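Local coordinates for nitrogenase molybdenum-iron protein alpha chain (Clostridium pasteurianum, PDB 4WES) that forms, with its beta chain, the molybdenum-iron component of nitrogenase, which reduces dinitrogen to ammonium at an iron-molybdenum-sulfur cofactor, at residues V141-P146 / S173-K178; V70-G75 / F106-Q111; T295-A300 / R311-I316; K206-N211 / F303-L308. All coordinates share one frame; numbering follows the deposited sequence.

Contact 1 (V141-P146 / S173-K178). With CLF (Fe(8)-S(7) cluster), chain H.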
# COMPACT_ATOMS: atom_id res chain seq x y z
N VAL A 141 -4.88 -18.89 -36.08
CA VAL A 141 -4.66 -17.59 -36.69
C VAL A 141 -6.01 -16.95 -36.87
O VAL A 141 -6.89 -17.53 -37.52
CB VAL A 141 -4.02 -17.72 -38.06
CG1 VAL A 141 -3.88 -16.33 -38.69
CG2 VAL A 141 -2.69 -18.44 -37.96
N TYR A 142 -6.20 -15.74 -36.32
CA TYR A 142 -7.51 -15.12 -36.26
C TYR A 142 -7.48 -13.80 -37.02
O TYR A 142 -6.70 -12.90 -36.67
CB TYR A 142 -7.91 -14.89 -34.78
CG TYR A 142 -7.95 -16.20 -34.05
CD1 TYR A 142 -9.09 -16.98 -34.01
CD2 TYR A 142 -6.82 -16.69 -33.45
CE1 TYR A 142 -9.09 -18.21 -33.40
CE2 TYR A 142 -6.78 -17.94 -32.86
CZ TYR A 142 -7.93 -18.71 -32.84
OH TYR A 142 -7.93 -19.96 -32.27
N ALA A 143 -8.33 -13.68 -38.03
CA ALA A 143 -8.43 -12.44 -38.77
C ALA A 143 -9.10 -11.33 -37.94
O ALA A 143 -9.92 -11.59 -37.08
CB ALA A 143 -9.19 -12.64 -40.07
N THR A 144 -8.75 -10.11 -38.30
CA THR A 144 -9.28 -8.89 -37.73
C THR A 144 -9.69 -7.97 -38.89
O THR A 144 -9.41 -8.27 -40.05
CB THR A 144 -8.25 -8.19 -36.84
OG1 THR A 144 -7.13 -7.84 -37.63
CG2 THR A 144 -7.87 -9.05 -35.67
N CYS A 145 -10.31 -6.82 -38.57
CA CYS A 145 -10.82 -5.91 -39.60
C CYS A 145 -10.00 -5.75 -40.88
O CYS A 145 -10.58 -5.84 -41.96
CB CYS A 145 -11.14 -4.54 -38.98
SG CYS A 145 -12.64 -4.54 -37.96
N PRO A 146 -8.68 -5.45 -40.81
CA PRO A 146 -7.99 -5.15 -42.07
C PRO A 146 -7.66 -6.35 -42.97
O PRO A 146 -7.30 -6.15 -44.12
CB PRO A 146 -6.70 -4.48 -41.63
CG PRO A 146 -6.66 -4.53 -40.18
CD PRO A 146 -7.84 -5.19 -39.63
N SER A 173 -11.52 -16.80 -40.44
CA SER A 173 -11.80 -15.52 -41.09
C SER A 173 -12.91 -14.80 -40.34
O SER A 173 -14.03 -14.70 -40.81
CB SER A 173 -12.17 -15.73 -42.54
OG SER A 173 -11.03 -16.10 -43.29
N CYS A 174 -12.55 -14.33 -39.16
CA CYS A 174 -13.46 -13.66 -38.21
C CYS A 174 -13.24 -12.15 -38.15
O CYS A 174 -13.34 -11.53 -37.10
CB CYS A 174 -13.38 -14.30 -36.85
SG CYS A 174 -11.69 -14.38 -36.16
N GLU A 175 -12.99 -11.55 -39.32
CA GLU A 175 -12.92 -10.10 -39.39
C GLU A 175 -14.09 -9.45 -38.68
O GLU A 175 -15.23 -9.87 -38.82
CB GLU A 175 -12.87 -9.61 -40.83
CG GLU A 175 -11.62 -9.93 -41.62
CD GLU A 175 -11.58 -11.29 -42.30
OE1 GLU A 175 -10.71 -11.42 -43.19
OE2 GLU A 175 -12.36 -12.21 -41.97
N GLY A 176 -13.82 -8.37 -37.93
CA GLY A 176 -14.82 -7.87 -36.99
C GLY A 176 -16.10 -7.41 -37.55
O GLY A 176 -17.13 -7.52 -36.89
N TYR A 177 -16.09 -6.91 -38.78
CA TYR A 177 -17.31 -6.38 -39.40
C TYR A 177 -18.25 -7.44 -39.96
O TYR A 177 -19.37 -7.12 -40.37
CB TYR A 177 -16.97 -5.41 -40.52
CG TYR A 177 -16.06 -6.04 -41.58
CD1 TYR A 177 -16.57 -6.89 -42.53
CD2 TYR A 177 -14.71 -5.80 -41.57
CE1 TYR A 177 -15.76 -7.48 -43.48
CE2 TYR A 177 -13.88 -6.38 -42.50
CZ TYR A 177 -14.41 -7.23 -43.46
OH TYR A 177 -13.55 -7.79 -44.37
N LYS A 178 -17.82 -8.71 -39.93
CA LYS A 178 -18.66 -9.79 -40.42
C LYS A 178 -19.85 -10.04 -39.50
O LYS A 178 -19.76 -9.90 -38.29
CB LYS A 178 -17.85 -11.03 -40.63
CG LYS A 178 -16.88 -10.82 -41.78
CD LYS A 178 -16.09 -12.04 -42.14
CE LYS A 178 -15.31 -11.83 -43.43
NZ LYS A 178 -14.43 -12.99 -43.68
FE1 CLF H . -12.16 -5.06 -35.76
FE2 CLF H . -12.30 -3.92 -33.54
FE3 CLF H . -13.18 -6.54 -33.63
FE4 CLF H . -10.56 -5.87 -33.84
S1 CLF H . -10.29 -3.79 -34.99
S2A CLF H . -14.17 -4.69 -34.63
S4A CLF H . -11.88 -5.59 -32.01
S3A CLF H . -11.69 -7.29 -35.27
FE5 CLF H . -7.82 -4.19 -32.58
FE6 CLF H . -7.52 -1.56 -35.06
FE7 CLF H . -7.72 -1.46 -32.32
FE8 CLF H . -10.12 -2.07 -33.37
S2B CLF H . -6.35 -2.84 -33.55
S3B CLF H . -8.92 -0.19 -33.84
S4B CLF H . -9.27 -2.89 -31.38
O HOH W 1 -10.85 -7.48 -44.04
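The carbonyl oxygen of Cys145 meets Tyr177 in two ways. A water donates to Cys145 O at 2.7 Å and is also hydrogen-bonded to Tyr177 OH, and Cys145 O itself lies at the edge of the tyrosine ring, in its plane, 3.4 Å from Tyr177 CE2. Residues 141-146 end strand 138-143 and residues 173-178 follow strand 169-172, its neighbour in a parallel alpha/beta sheet, a usual place for a site in such folds; here they cradle the [8Fe-7S] P-cluster shared with the beta chain. Cys145 SG binds the cluster iron FE1 at 2.3 Å. Gly176 N lies 3.6 Å from cluster sulfur S3A, and Thr144 CA comes within 3.8 Å of the same sulfur; a side chain at this glycine would run into sulfur S2A. Leu107 of the beta chain packs against both Cys145 and Tyr177. Ala143 CB points toward the other segment and lies 3.5 Å from Glu175 CD, which a bend at chi2 (85°) places there. A type I turn from Glu175 to Lys178 brings the lysine back over this acid: Lys178 NZ makes a salt bridge of 2.8 Å to Glu175 OE2, arriving from above the carboxylate plane, with a weak second bond to Ser173 O. Nearer the strand, Cys174 SG sits at the edge of the Tyr142 ring, near its plane and 4.1 Å from Tyr142 CB.

Contact 2 (V70-G75 / F106-Q111)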
# COMPACT_ATOMS: atom_id res chain seq x y z
N VAL A 70 -1.67 -22.14 -29.24
CA VAL A 70 -1.25 -20.73 -29.31
C VAL A 70 -2.16 -19.99 -30.28
O VAL A 70 -2.24 -20.33 -31.44
CB VAL A 70 0.24 -20.59 -29.71
CG1 VAL A 70 0.57 -19.16 -30.09
CG2 VAL A 70 1.12 -21.07 -28.58
N HIS A 71 -2.88 -18.99 -29.76
CA HIS A 71 -3.84 -18.23 -30.55
C HIS A 71 -3.24 -16.91 -30.99
O HIS A 71 -3.00 -16.03 -30.17
CB HIS A 71 -5.12 -17.97 -29.72
CG HIS A 71 -5.74 -19.23 -29.20
ND1 HIS A 71 -6.45 -20.09 -29.99
CD2 HIS A 71 -5.73 -19.73 -27.95
CE1 HIS A 71 -6.84 -21.10 -29.23
NE2 HIS A 71 -6.44 -20.89 -28.00
N ILE A 72 -2.94 -16.80 -32.28
CA ILE A 72 -2.29 -15.61 -32.83
C ILE A 72 -3.32 -14.72 -33.51
O ILE A 72 -3.94 -15.12 -34.50
CB ILE A 72 -1.18 -15.95 -33.84
CG1 ILE A 72 -0.15 -16.92 -33.22
CG2 ILE A 72 -0.51 -14.68 -34.33
CD1 ILE A 72 0.94 -17.36 -34.20
N THR A 73 -3.50 -13.51 -32.97
CA THR A 73 -4.34 -12.52 -33.64
C THR A 73 -3.54 -11.88 -34.77
O THR A 73 -2.49 -11.30 -34.53
CB THR A 73 -4.78 -11.43 -32.65
OG1 THR A 73 -5.50 -12.08 -31.58
CG2 THR A 73 -5.60 -10.37 -33.32
N HIS A 74 -4.08 -11.99 -35.98
CA HIS A 74 -3.45 -11.34 -37.13
C HIS A 74 -4.13 -9.97 -37.31
O HIS A 74 -5.24 -9.89 -37.85
CB HIS A 74 -3.54 -12.19 -38.38
CG HIS A 74 -2.79 -11.62 -39.54
ND1 HIS A 74 -1.55 -11.03 -39.42
CD2 HIS A 74 -3.15 -11.53 -40.84
CE1 HIS A 74 -1.16 -10.66 -40.62
NE2 HIS A 74 -2.10 -10.97 -41.50
N GLY A 75 -3.51 -8.92 -36.78
CA GLY A 75 -4.15 -7.61 -36.76
C GLY A 75 -3.24 -6.65 -36.05
O GLY A 75 -2.17 -7.03 -35.57
N PHE A 106 -0.94 -13.24 -28.03
CA PHE A 106 -0.02 -13.34 -29.16
C PHE A 106 -0.61 -12.62 -30.36
O PHE A 106 -1.77 -12.79 -30.66
CB PHE A 106 0.16 -14.81 -29.52
CG PHE A 106 0.70 -15.65 -28.41
CD1 PHE A 106 2.05 -15.63 -28.11
CD2 PHE A 106 -0.12 -16.45 -27.66
CE1 PHE A 106 2.53 -16.40 -27.09
CE2 PHE A 106 0.37 -17.27 -26.65
CZ PHE A 106 1.70 -17.21 -26.35
N SER A 107 0.23 -11.89 -31.10
CA SER A 107 -0.29 -11.24 -32.29
C SER A 107 0.82 -10.88 -33.24
O SER A 107 2.02 -10.95 -32.93
CB SER A 107 -1.02 -9.99 -31.93
OG SER A 107 -0.11 -8.98 -31.56
N THR A 108 0.41 -10.48 -34.46
CA THR A 108 1.36 -10.01 -35.46
C THR A 108 1.55 -8.51 -35.41
O THR A 108 2.40 -7.98 -36.13
CB THR A 108 0.91 -10.41 -36.86
OG1 THR A 108 -0.41 -9.91 -37.08
CG2 THR A 108 0.94 -11.92 -37.05
N ASP A 109 0.82 -7.79 -34.53
CA ASP A 109 1.10 -6.38 -34.28
C ASP A 109 1.29 -5.61 -35.59
O ASP A 109 2.29 -4.96 -35.81
CB ASP A 109 2.33 -6.27 -33.36
CG ASP A 109 2.66 -4.88 -32.89
OD1 ASP A 109 1.79 -3.97 -32.89
OD2 ASP A 109 3.82 -4.71 -32.45
N MET A 110 0.27 -5.69 -36.45
CA MET A 110 0.39 -5.14 -37.78
C MET A 110 0.69 -3.63 -37.73
O MET A 110 0.12 -2.89 -36.90
CB MET A 110 -0.87 -5.46 -38.59
CG MET A 110 -1.07 -6.94 -38.96
SD MET A 110 -2.65 -7.36 -39.78
CE MET A 110 -2.75 -6.10 -41.03
N GLN A 111 1.58 -3.26 -38.63
CA GLN A 111 2.01 -1.88 -38.80
C GLN A 111 1.56 -1.35 -40.16
O GLN A 111 1.01 -2.11 -40.98
CB GLN A 111 3.54 -1.82 -38.69
CG GLN A 111 4.09 -2.35 -37.39
CD GLN A 111 3.71 -1.45 -36.25
OE1 GLN A 111 4.12 -0.28 -36.20
NE2 GLN A 111 2.95 -1.97 -35.31
O HOH W 2 -3.56 -14.76 -27.88
O HOH W 3 -4.18 -12.14 -29.21
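Val70 and Phe106 meet at about a right angle: Val70 CG1 sits over one face of the phenyl ring, 3.9 Å from its centroid and offset toward the rim, a CH-pi contact. At the other end of the two segments, His74 is approached from two directions. Met110 SD, in one of its two modelled conformers, lies over one face of the imidazole at 3.9 Å from the ring centroid, a sulfur-aromatic contact, while Thr108 OG1 reaches the ring edge and is hydrogen-bonded to His74 ND1 at 2.8 Å. Thr108 OG1, set between its own backbone N and carbonyl carbon (chi1 55°), also accepts a bent bond from Gly75 N at 3.3 Å, so two groups fix its position. His74 NE2 is hydrogen-bonded to Asp152, so both ring nitrogens have partners. Between these side-chain pairs the backbones join, Thr73 N donating to Phe106 O at 3.0 Å and Thr108 N to Thr73 O; an almost straight bond from Met110 N to Gly75 O, 2.9 Å, closes the C-terminal end. At the start of strand 106-107 a water accepts from Phe106 N and donates to His71 O at 2.7 Å. Phe106 and Ser107 also pair, antiparallel, with a strand of the beta chain. Strands 69-74 and 106-107, parallel neighbours joined in sequence by a connection that includes helix 77-81, form a beta-alpha-beta unit, close to the P-cluster cysteine Cys79.

Contact 3 (T295-A300 / R311-I316)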
# COMPACT_ATOMS: atom_id res chain seq x y z
N THR A 295 -31.40 -30.96 -14.98
CA THR A 295 -30.38 -31.44 -15.92
C THR A 295 -29.92 -32.85 -15.53
O THR A 295 -29.86 -33.75 -16.38
CB THR A 295 -29.17 -30.49 -15.89
OG1 THR A 295 -29.54 -29.19 -16.37
CG2 THR A 295 -28.04 -31.05 -16.75
N LEU A 296 -29.56 -33.05 -14.28
CA LEU A 296 -29.05 -34.34 -13.84
C LEU A 296 -30.11 -35.41 -14.00
O LEU A 296 -29.82 -36.55 -14.36
CB LEU A 296 -28.58 -34.26 -12.39
CG LEU A 296 -27.37 -33.35 -12.14
CD1 LEU A 296 -27.10 -33.27 -10.63
CD2 LEU A 296 -26.14 -33.88 -12.86
N ARG A 297 -31.36 -35.09 -13.70
CA ARG A 297 -32.44 -36.04 -13.87
C ARG A 297 -32.71 -36.36 -15.35
O ARG A 297 -32.97 -37.51 -15.70
CB ARG A 297 -33.70 -35.58 -13.14
CG ARG A 297 -33.54 -35.68 -11.62
CD ARG A 297 -34.66 -35.05 -10.86
NE ARG A 297 -34.49 -35.35 -9.46
CZ ARG A 297 -35.13 -34.73 -8.47
NH1 ARG A 297 -35.95 -33.72 -8.74
NH2 ARG A 297 -34.92 -35.10 -7.23
N ASP A 298 -32.56 -35.37 -16.22
CA ASP A 298 -32.71 -35.63 -17.66
C ASP A 298 -31.60 -36.56 -18.16
O ASP A 298 -31.84 -37.45 -18.98
CB ASP A 298 -32.65 -34.32 -18.44
CG ASP A 298 -33.92 -33.48 -18.34
OD1 ASP A 298 -34.99 -34.01 -17.99
OD2 ASP A 298 -33.85 -32.31 -18.75
N MET A 299 -30.39 -36.30 -17.69
CA MET A 299 -29.24 -37.12 -18.09
C MET A 299 -29.47 -38.56 -17.64
O MET A 299 -29.26 -39.51 -18.41
CB MET A 299 -27.96 -36.60 -17.45
CG MET A 299 -27.50 -35.28 -17.99
SD MET A 299 -26.07 -34.67 -17.09
CE MET A 299 -24.85 -35.86 -17.65
N ALA A 300 -29.94 -38.76 -16.41
CA ALA A 300 -30.17 -40.10 -15.90
C ALA A 300 -31.25 -40.81 -16.71
O ALA A 300 -31.16 -42.00 -16.98
CB ALA A 300 -30.55 -40.05 -14.43
N ARG A 311 -27.28 -43.04 -7.90
CA ARG A 311 -26.24 -42.11 -7.48
C ARG A 311 -26.68 -40.69 -7.76
O ARG A 311 -26.34 -39.79 -7.01
CB ARG A 311 -24.90 -42.37 -8.22
CG ARG A 311 -24.09 -43.50 -7.66
CD ARG A 311 -23.68 -43.21 -6.22
NE ARG A 311 -22.61 -42.22 -6.15
CZ ARG A 311 -22.44 -41.34 -5.17
NH1 ARG A 311 -21.41 -40.52 -5.20
NH2 ARG A 311 -23.29 -41.28 -4.16
N THR A 312 -27.42 -40.48 -8.84
CA THR A 312 -27.92 -39.14 -9.19
C THR A 312 -28.71 -38.57 -8.01
O THR A 312 -28.47 -37.46 -7.53
CB THR A 312 -28.77 -39.13 -10.48
OG1 THR A 312 -27.94 -39.44 -11.60
CG2 THR A 312 -29.40 -37.79 -10.76
N GLU A 313 -29.64 -39.37 -7.51
CA GLU A 313 -30.49 -38.90 -6.41
C GLU A 313 -29.70 -38.77 -5.10
O GLU A 313 -29.94 -37.85 -4.32
CB GLU A 313 -31.75 -39.76 -6.26
CG GLU A 313 -32.64 -39.66 -7.49
CD GLU A 313 -33.15 -38.25 -7.74
OE1 GLU A 313 -33.24 -37.85 -8.90
OE2 GLU A 313 -33.46 -37.53 -6.77
N GLU A 314 -28.77 -39.69 -4.84
CA GLU A 314 -27.94 -39.56 -3.64
C GLU A 314 -27.13 -38.27 -3.68
O GLU A 314 -27.04 -37.56 -2.66
CB GLU A 314 -26.97 -40.73 -3.50
CG GLU A 314 -27.66 -42.03 -3.17
CD GLU A 314 -26.76 -43.24 -3.21
OE1 GLU A 314 -25.58 -43.14 -3.66
OE2 GLU A 314 -27.26 -44.30 -2.78
N VAL A 315 -26.50 -37.98 -4.81
CA VAL A 315 -25.66 -36.80 -4.92
C VAL A 315 -26.49 -35.51 -4.83
O VAL A 315 -26.10 -34.58 -4.13
CB VAL A 315 -24.80 -36.85 -6.19
CG1 VAL A 315 -24.09 -35.54 -6.44
CG2 VAL A 315 -23.78 -38.00 -6.08
N ILE A 316 -27.62 -35.48 -5.51
CA ILE A 316 -28.53 -34.32 -5.41
C ILE A 316 -28.88 -34.07 -3.94
O ILE A 316 -28.77 -32.94 -3.44
CB ILE A 316 -29.81 -34.51 -6.26
CG1 ILE A 316 -29.48 -34.39 -7.75
CG2 ILE A 316 -30.87 -33.50 -5.87
CD1 ILE A 316 -30.59 -34.84 -8.64
O HOH W 4 -27.42 -37.78 -13.71
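Arg297 grips Glu313 side-on with two nitrogens: NE donates to Glu313 OE1 and NH2 to Glu313 OE2, each at 2.9 Å and each on the syn lone pair. Guanidinium and carboxylate planes stand only 20° apart, so the salt bridge is nearly flat, although the two side chains cross at about a right angle. Arg297 is extended from CG to NE, whereas Glu313 bends at chi2 (-62°), which turns CD toward the arginine. Beneath this exposed pair the contact becomes apolar. Leu296 CD1 rests 3.9 Å from Ile316 CG1, the two chains sliding past each other in opposite directions, and Thr312 CG2 lies 4.0 Å from Leu296 CB. The segments belong to consecutive helices, 289-303 and 306-334, packed as an antiparallel helical hairpin: the local axes run at 169° with a closest approach of 10.2 Å. A water bridges the helices, donating to Leu296 O at 2.8 Å and to Thr312 OG1 at 2.7 Å. Further out, Thr312 OG1 is tied back to Leu308 O one turn earlier, and Ile232 of helix 221-232 covers both Leu296 and Thr312.

Contact 4 (K206-N211 / F303-L308)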
# COMPACT_ATOMS: atom_id res chain seq x y z
N LYS A 206 -14.67 -44.16 -23.24
CA LYS A 206 -14.96 -44.70 -21.92
C LYS A 206 -16.46 -44.80 -21.67
O LYS A 206 -17.28 -44.20 -22.36
CB LYS A 206 -14.24 -43.87 -20.81
CG LYS A 206 -12.72 -43.94 -20.85
CD LYS A 206 -12.04 -43.05 -19.83
CE LYS A 206 -10.54 -43.33 -19.80
NZ LYS A 206 -9.89 -42.51 -18.74
N LYS A 207 -16.80 -45.54 -20.64
CA LYS A 207 -18.21 -45.74 -20.28
C LYS A 207 -18.82 -44.44 -19.74
O LYS A 207 -18.14 -43.63 -19.12
CB LYS A 207 -18.38 -46.84 -19.24
CG LYS A 207 -17.87 -48.20 -19.69
CD LYS A 207 -18.20 -49.24 -18.63
CE LYS A 207 -17.02 -50.17 -18.35
NZ LYS A 207 -16.68 -51.05 -19.50
N TYR A 208 -20.12 -44.29 -19.95
CA TYR A 208 -20.87 -43.14 -19.46
C TYR A 208 -20.26 -41.80 -19.84
O TYR A 208 -20.15 -40.89 -19.01
CB TYR A 208 -21.06 -43.22 -17.96
CG TYR A 208 -21.63 -44.55 -17.50
CD1 TYR A 208 -22.87 -45.00 -17.93
CD2 TYR A 208 -20.90 -45.36 -16.66
CE1 TYR A 208 -23.38 -46.21 -17.52
CE2 TYR A 208 -21.39 -46.58 -16.26
CZ TYR A 208 -22.62 -47.00 -16.69
OH TYR A 208 -23.09 -48.21 -16.25
N SER A 209 -19.84 -41.69 -21.09
CA SER A 209 -19.14 -40.51 -21.57
C SER A 209 -20.10 -39.44 -22.06
O SER A 209 -20.98 -39.69 -22.88
CB SER A 209 -18.15 -40.87 -22.67
OG SER A 209 -16.96 -41.48 -22.17
N ILE A 210 -19.89 -38.23 -21.54
CA ILE A 210 -20.66 -37.06 -21.93
C ILE A 210 -19.67 -35.95 -22.31
O ILE A 210 -18.54 -35.92 -21.86
CB ILE A 210 -21.59 -36.60 -20.79
CG1 ILE A 210 -20.82 -36.11 -19.58
CG2 ILE A 210 -22.54 -37.72 -20.45
CD1 ILE A 210 -20.50 -34.61 -19.63
N ASN A 211 -20.15 -34.99 -23.10
CA ASN A 211 -19.45 -33.72 -23.29
C ASN A 211 -20.33 -32.60 -22.77
O ASN A 211 -21.54 -32.67 -22.86
CB ASN A 211 -19.21 -33.40 -24.75
CG ASN A 211 -18.32 -34.39 -25.47
OD1 ASN A 211 -17.36 -34.94 -24.91
ND2 ASN A 211 -18.69 -34.66 -26.74
N PHE A 303 -29.59 -42.14 -19.98
CA PHE A 303 -28.73 -43.30 -19.80
C PHE A 303 -29.50 -44.54 -19.31
O PHE A 303 -29.12 -45.68 -19.62
CB PHE A 303 -27.54 -42.98 -18.89
CG PHE A 303 -26.43 -42.27 -19.61
CD1 PHE A 303 -26.39 -40.90 -19.65
CD2 PHE A 303 -25.44 -42.95 -20.26
CE1 PHE A 303 -25.39 -40.24 -20.32
CE2 PHE A 303 -24.43 -42.31 -20.95
CZ PHE A 303 -24.39 -40.93 -20.97
N ASP A 304 -30.56 -44.32 -18.54
CA ASP A 304 -31.38 -45.37 -17.95
C ASP A 304 -30.57 -46.54 -17.39
O ASP A 304 -30.79 -47.70 -17.70
CB ASP A 304 -32.41 -45.83 -18.97
CG ASP A 304 -33.53 -46.66 -18.35
OD1 ASP A 304 -33.77 -46.57 -17.12
OD2 ASP A 304 -34.16 -47.38 -19.14
N ASP A 305 -29.62 -46.19 -16.54
CA ASP A 305 -28.78 -47.12 -15.82
C ASP A 305 -29.16 -47.06 -14.33
O ASP A 305 -29.13 -46.00 -13.71
CB ASP A 305 -27.33 -46.68 -16.01
CG ASP A 305 -26.34 -47.58 -15.31
OD1 ASP A 305 -26.16 -47.47 -14.08
OD2 ASP A 305 -25.68 -48.38 -15.98
N PRO A 306 -29.51 -48.21 -13.72
CA PRO A 306 -30.02 -48.12 -12.35
C PRO A 306 -29.03 -47.53 -11.34
O PRO A 306 -29.44 -46.77 -10.45
CB PRO A 306 -30.35 -49.56 -12.00
CG PRO A 306 -30.59 -50.21 -13.31
CD PRO A 306 -29.68 -49.55 -14.30
N GLU A 307 -27.75 -47.83 -11.48
CA GLU A 307 -26.75 -47.26 -10.57
C GLU A 307 -26.56 -45.77 -10.79
O GLU A 307 -26.47 -45.02 -9.82
CB GLU A 307 -25.41 -47.99 -10.69
CG GLU A 307 -24.29 -47.44 -9.80
CD GLU A 307 -24.56 -47.55 -8.30
OE1 GLU A 307 -25.58 -48.19 -7.90
OE2 GLU A 307 -23.71 -46.98 -7.50
N LEU A 308 -26.52 -45.33 -12.05
CA LEU A 308 -26.41 -43.88 -12.32
C LEU A 308 -27.61 -43.15 -11.76
O LEU A 308 -27.49 -42.07 -11.18
CB LEU A 308 -26.34 -43.55 -13.81
CG LEU A 308 -25.02 -43.50 -14.55
CD1 LEU A 308 -25.31 -43.03 -15.97
CD2 LEU A 308 -24.02 -42.61 -13.85
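Tyr208 and Asp305 are swung together by their first torsions: Tyr208 CG stands anti to its carbonyl carbon (chi1 -52°), while Asp305 CG is anti to its backbone N (chi1 180°). Tyr208 lies in the loop just ahead of strand 209-215. The phenol and the carboxylate then meet with their planes 83° apart, and Tyr208 OH donates to Asp305 OD2 at 2.6 Å, reaching it from above the carboxylate plane. The other oxygen serves the helix: Asp305 is the N-cap of helix 306-334, and its OD1 accepts a capping bond from Leu308 N at 3.0 Å on the anti side. Leu308 also packs on the tyrosine, with Leu308 CG 4.2 Å above the plane of one ring face, offset toward the rim, and Leu308 CD1 3.7 Å from Tyr208 CD1. Phe303, at the end of the preceding helix, brings CD2 to the edge of the Tyr208 ring, 4.0 Å from Tyr208 CD1; the two side chains cross obliquely. Farther along the strand, Ile210 CG2 touches Phe303 CZ at 3.7 Å, the side chains at about a right angle. Phe303 and Leu308 also meet Tyr234, the residue just before strand 235-239. The contact thus fastens the connection between two helices to the start of a strand in a parallel sheet. With a phenol donating to one carboxylate oxygen and a helix N-terminus to the other, Asp305 would be expected to favour its ionised form, its negative charge lying where the helix dipole is positive.

Contacts 1 and 2 are buried and share one parallel sheet, in which strands 138-143 and 69-74 are neighbours; they touch directly, through Tyr142 with His71 and Thr144 with His74. Contacts 3 and 4 lie about 41 to 45 Å from them between centres, away from the annotated sites. These two both use helix 306-334, their segments alternate in sequence, and Met299 CE packs on Ile210 CG2. Chemistry follows place: metal ligation and close backbone approach at the cluster in contact 1, backbone pairing continued into the beta chain in contact 2, a salt bridge along the exposed side of a buried helix pair in contact 3, and a partly exposed phenol-carboxylate bond in contact 4.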